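Local coordinates for DNA/pantothenate metabolism flavoprotein (PDB 7CFU) that probably catalyses the FMN-dependent oxidative decarboxylation of a cysteine residue in a peptide substrate, as a flavoprotein of a biosynthetic pathway, at residues A[24-29]-A[53-58]. Sequence-based numbering, arbitrary orientation.
With FMN (flavin mononucleotide), chain Y.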
ATOM      1  N   LEU A  24       6.608 -31.738 -22.442  1.00 40.96           N
ATOM      2  CA  LEU A  24       7.423 -31.833 -21.238  1.00 42.67           C
ATOM      3  C   LEU A  24       6.992 -30.762 -20.241  1.00 37.81           C
ATOM      4  O   LEU A  24       7.102 -29.565 -20.523  1.00 39.26           O
ATOM      5  CB  LEU A  24       8.906 -31.690 -21.583  1.00 41.71           C
ATOM      6  CG  LEU A  24       9.898 -31.577 -20.433  1.00 36.94           C
ATOM      7  CD1 LEU A  24       9.853 -32.833 -19.584  1.00 42.82           C
ATOM      8  CD2 LEU A  24      11.290 -31.375 -20.989  1.00 40.88           C
ATOM      9  N   LEU A  25       6.498 -31.195 -19.082  1.00 42.35           N
ATOM     10  CA  LEU A  25       6.209 -30.304 -17.965  1.00 38.04           C
ATOM     11  C   LEU A  25       7.380 -30.344 -16.992  1.00 30.89           C
ATOM     12  O   LEU A  25       7.793 -31.422 -16.552  1.00 40.85           O
ATOM     13  CB  LEU A  25       4.909 -30.699 -17.264  1.00 34.44           C
ATOM     14  CG  LEU A  25       4.412 -29.751 -16.169  1.00 39.22           C
ATOM     15  CD1 LEU A  25       4.162 -28.356 -16.709  1.00 36.47           C
ATOM     16  CD2 LEU A  25       3.160 -30.311 -15.528  1.00 34.55           C
ATOM     17  N   TRP A  26       7.892 -29.171 -16.637  1.00 31.16           N
ATOM     18  CA  TRP A  26       9.166 -29.030 -15.934  1.00 34.65           C
ATOM     19  C   TRP A  26       8.970 -28.203 -14.665  1.00 38.32           C
ATOM     20  O   TRP A  26       8.739 -26.992 -14.741  1.00 36.81           O
ATOM     21  CB  TRP A  26      10.186 -28.389 -16.871  1.00 32.88           C
ATOM     22  CG  TRP A  26      11.545 -28.161 -16.329  1.00 35.13           C
ATOM     23  CD1 TRP A  26      12.019 -28.500 -15.095  1.00 36.85           C
ATOM     24  CD2 TRP A  26      12.620 -27.506 -17.008  1.00 37.95           C
ATOM     25  NE1 TRP A  26      13.328 -28.090 -14.965  1.00 36.16           N
ATOM     26  CE2 TRP A  26      13.722 -27.486 -16.129  1.00 33.42           C
ATOM     27  CE3 TRP A  26      12.762 -26.947 -18.280  1.00 34.79           C
ATOM     28  CZ2 TRP A  26      14.945 -26.929 -16.480  1.00 34.85           C
ATOM     29  CZ3 TRP A  26      13.976 -26.393 -18.626  1.00 38.73           C
ATOM     30  CH2 TRP A  26      15.052 -26.389 -17.731  1.00 41.14           C
ATOM     31  N   GLY A  27       9.076 -28.844 -13.501  1.00 35.93           N
ATOM     32  CA  GLY A  27       8.968 -28.139 -12.225  1.00 33.53           C
ATOM     33  C   GLY A  27      10.321 -27.709 -11.678  1.00 34.39           C
ATOM     34  O   GLY A  27      11.285 -28.471 -11.705  1.00 35.06           O
ATOM     35  N   VAL A  28      10.367 -26.492 -11.124  1.00 30.57           N
ATOM     36  CA  VAL A  28      11.608 -25.896 -10.627  1.00 30.90           C
ATOM     37  C   VAL A  28      11.414 -25.528  -9.161  1.00 31.40           C
ATOM     38  O   VAL A  28      10.504 -24.765  -8.820  1.00 29.18           O
ATOM     39  CB  VAL A  28      12.034 -24.655 -11.436  1.00 31.57           C
ATOM     40  CG1 VAL A  28      13.332 -24.092 -10.882  1.00 23.82           C
ATOM     41  CG2 VAL A  28      12.200 -24.979 -12.913  1.00 33.37           C
ATOM     42  N   CYS A  29      12.275 -26.059  -8.297  1.00 31.00           N
ATOM     43  CA  CYS A  29      12.209 -25.763  -6.872  1.00 27.23           C
ATOM     44  C   CYS A  29      13.333 -24.804  -6.485  1.00 27.36           C
ATOM     45  O   CYS A  29      14.265 -24.554  -7.251  1.00 29.14           O
ATOM     46  CB  CYS A  29      12.291 -27.053  -6.052  1.00 28.08           C
ATOM     47  SG  CYS A  29      11.028 -28.270  -6.468  1.00 27.42           S
ATOM     48  N   ILE A  53       7.570 -27.098 -24.039  1.00 43.90           N
ATOM     49  CA  ILE A  53       8.044 -27.167 -22.662  1.00 45.10           C
ATOM     50  C   ILE A  53       7.315 -26.100 -21.856  1.00 49.55           C
ATOM     51  O   ILE A  53       7.373 -24.918 -22.206  1.00 50.54           O
ATOM     52  CB  ILE A  53       9.565 -26.966 -22.571  1.00 46.96           C
ATOM     53  CG1 ILE A  53      10.305 -28.016 -23.397  1.00 46.91           C
ATOM     54  CG2 ILE A  53      10.028 -26.982 -21.114  1.00 44.31           C
ATOM     55  CD1 ILE A  53      11.788 -27.778 -23.466  1.00 48.45           C
ATOM     56  N   ARG A  54       6.614 -26.514 -20.793  1.00 45.58           N
ATOM     57  CA  ARG A  54       5.968 -25.597 -19.856  1.00 41.45           C
ATOM     58  C   ARG A  54       6.549 -25.791 -18.456  1.00 40.19           C
ATOM     59  O   ARG A  54       6.764 -26.927 -18.019  1.00 36.38           O
ATOM     60  CB  ARG A  54       4.452 -25.814 -19.811  1.00 42.57           C
ATOM     61  CG  ARG A  54       3.738 -25.529 -21.123  1.00 52.46           C
ATOM     62  CD  ARG A  54       2.230 -25.701 -20.989  1.00 42.73           C
ATOM     63  NE  ARG A  54       1.547 -25.343 -22.229  1.00 65.56           N
ATOM     64  CZ  ARG A  54       1.192 -24.106 -22.571  1.00 71.82           C
ATOM     65  NH1 ARG A  54       1.454 -23.085 -21.762  1.00 66.38           N
ATOM     66  NH2 ARG A  54       0.574 -23.889 -23.728  1.00 63.57           N
ATOM     67  N   THR A  55       6.802 -24.684 -17.753  1.00 39.26           N
ATOM     68  CA  THR A  55       7.448 -24.704 -16.447  1.00 36.31           C
ATOM     69  C   THR A  55       6.502 -24.288 -15.324  1.00 37.41           C
ATOM     70  O   THR A  55       5.588 -23.479 -15.514  1.00 34.61           O
ATOM     71  CB  THR A  55       8.673 -23.791 -16.419  1.00 39.23           C
ATOM     72  OG1 THR A  55       8.284 -22.464 -16.783  1.00 45.80           O
ATOM     73  CG2 THR A  55       9.749 -24.298 -17.374  1.00 39.59           C
ATOM     74  N   VAL A  56       6.723 -24.887 -14.155  1.00 34.08           N
ATOM     75  CA  VAL A  56       6.071 -24.529 -12.901  1.00 32.61           C
ATOM     76  C   VAL A  56       7.166 -24.259 -11.877  1.00 39.42           C
ATOM     77  O   VAL A  56       8.062 -25.092 -11.695  1.00 35.83           O
ATOM     78  CB  VAL A  56       5.126 -25.641 -12.398  1.00 31.09           C
ATOM     79  CG1 VAL A  56       4.434 -25.230 -11.102  1.00 32.12           C
ATOM     80  CG2 VAL A  56       4.105 -25.988 -13.444  1.00 31.04           C
ATOM     81  N   MET A  57       7.119 -23.089 -11.239  1.00 34.56           N
ATOM     82  CA  MET A  57       8.076 -22.718 -10.206  1.00 30.85           C
ATOM     83  C   MET A  57       7.396 -22.690  -8.842  1.00 38.67           C
ATOM     84  O   MET A  57       6.257 -22.230  -8.715  1.00 38.05           O
ATOM     85  CB  MET A  57       8.698 -21.346 -10.474  1.00 26.62           C
ATOM     86  CG  MET A  57       9.410 -21.226 -11.814  1.00 35.93           C
ATOM     87  SD  MET A  57      10.209 -19.625 -11.944  1.00 46.55           S
ATOM     88  CE  MET A  57      11.702 -19.900 -11.001  1.00 41.01           C
ATOM     89  N   THR A  58       8.084 -23.210  -7.830  1.00 29.49           N
ATOM     90  CA  THR A  58       7.641 -22.965  -6.472  1.00 29.59           C
ATOM     91  C   THR A  58       7.805 -21.483  -6.145  1.00 28.39           C
ATOM     92  O   THR A  58       8.526 -20.748  -6.830  1.00 27.13           O
ATOM     93  CB  THR A  58       8.437 -23.819  -5.477  1.00 26.18           C
ATOM     94  OG1 THR A  58       9.794 -23.348  -5.396  1.00 24.65           O
ATOM     95  CG2 THR A  58       8.440 -25.248  -5.934  1.00 27.69           C
TER
HETATM   96  N1  FMN Y 301      17.177 -26.642  -0.313  1.00 30.00           N
HETATM   97  C2  FMN Y 301      17.524 -27.855  -0.859  1.00 31.37           C
HETATM   98  O2  FMN Y 301      16.945 -28.862  -0.481  1.00 34.66           O
HETATM   99  N3  FMN Y 301      18.496 -27.934  -1.834  1.00 33.30           N
HETATM  100  C4  FMN Y 301      19.144 -26.790  -2.252  1.00 33.06           C
HETATM  101  O4  FMN Y 301      20.019 -26.864  -3.113  1.00 33.04           O
HETATM  102  C4A FMN Y 301      18.806 -25.564  -1.691  1.00 26.83           C
HETATM  103  N5  FMN Y 301      19.435 -24.411  -2.102  1.00 31.54           N
HETATM  104  C5A FMN Y 301      19.076 -23.194  -1.558  1.00 29.98           C
HETATM  105  C6  FMN Y 301      19.722 -22.045  -1.982  1.00 25.97           C
HETATM  106  C7  FMN Y 301      19.370 -20.818  -1.439  1.00 29.17           C
HETATM  107  C7M FMN Y 301      20.069 -19.567  -1.905  1.00 27.47           C
HETATM  108  C8  FMN Y 301      18.383 -20.743  -0.462  1.00 28.45           C
HETATM  109  C8M FMN Y 301      18.024 -19.397   0.123  1.00 26.27           C
HETATM  110  C9  FMN Y 301      17.737 -21.899  -0.029  1.00 26.09           C
HETATM  111  C9A FMN Y 301      18.087 -23.127  -0.579  1.00 30.81           C
HETATM  112  N10 FMN Y 301      17.467 -24.295  -0.161  1.00 32.67           N
HETATM  113  C10 FMN Y 301      17.814 -25.499  -0.724  1.00 27.14           C
HETATM  114  C1' FMN Y 301      16.393 -24.258   0.877  1.00 29.26           C
HETATM  115  C2' FMN Y 301      15.049 -24.260   0.169  1.00 28.75           C
HETATM  116  O2' FMN Y 301      14.967 -23.155  -0.720  1.00 31.42           O
HETATM  117  C3' FMN Y 301      13.931 -24.269   1.211  1.00 32.78           C
HETATM  118  O3' FMN Y 301      13.905 -25.527   1.854  1.00 30.70           O
HETATM  119  C4' FMN Y 301      12.557 -23.920   0.619  1.00 30.90           C
HETATM  120  O4' FMN Y 301      11.586 -23.911   1.650  1.00 32.92           O
HETATM  121  C5' FMN Y 301      12.145 -24.916  -0.451  1.00 31.85           C
HETATM  122  O5' FMN Y 301      10.995 -24.431  -1.117  1.00 30.18           O
HETATM  123  P   FMN Y 301      10.342 -25.249  -2.332  1.00 28.94           P
HETATM  124  O1P FMN Y 301       8.845 -25.059  -2.295  1.00 28.58           O
HETATM  125  O2P FMN Y 301      10.986 -24.766  -3.587  1.00 27.65           O
HETATM  126  O3P FMN Y 301      10.602 -26.739  -2.213  1.00 30.84           O
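Ile53 CG2 meets the Trp26 indole at its edge, close to the ring plane, 3.9 Å from CE3. Thr55 CG2 approaches the same carbon obliquely, its side chain lying beside the indole and pointing the same way. With CG anti to the backbone N (chi1 180°), the indole packs against helix 37-48, touching Val37, Val40 and Leu44, while NE1 donates to Leu105 O on strand 101-107. Helix 37-48 is the crossover of the beta-alpha-beta unit that makes 24-28 and 53-57 parallel neighbours. Five backbone hydrogen bonds join the two segments, from Arg54 N to Leu24 O through to Thr58 N on Val28 O (3.0 Å, 166° at the hydrogen). Across the sheet from Trp26, Leu25 CD1 packs 4.0 Å from Val56 CG2 and lies over Arg54 O, which accepts from Trp26 N. Beyond the strand ends, Cys29 SG rests against Thr58 CG2, and Thr58 OG1 donates to FMN O2P at 2.6 Å. OG1 also caps Ala61 N at the start of helix 59-65. With a valine here, the first turn of that helix would probably lose its side-chain cap and the phosphate one of its hydrogen bonds. Thus the parallel pairing carries Cys29 and Thr58 together to the FMN phosphate at the C-terminal strand ends, where alpha/beta folds of this kind commonly bind phosphate, and the N-terminus of helix 59-65 would probably help to stabilise the phosphate's negative charge.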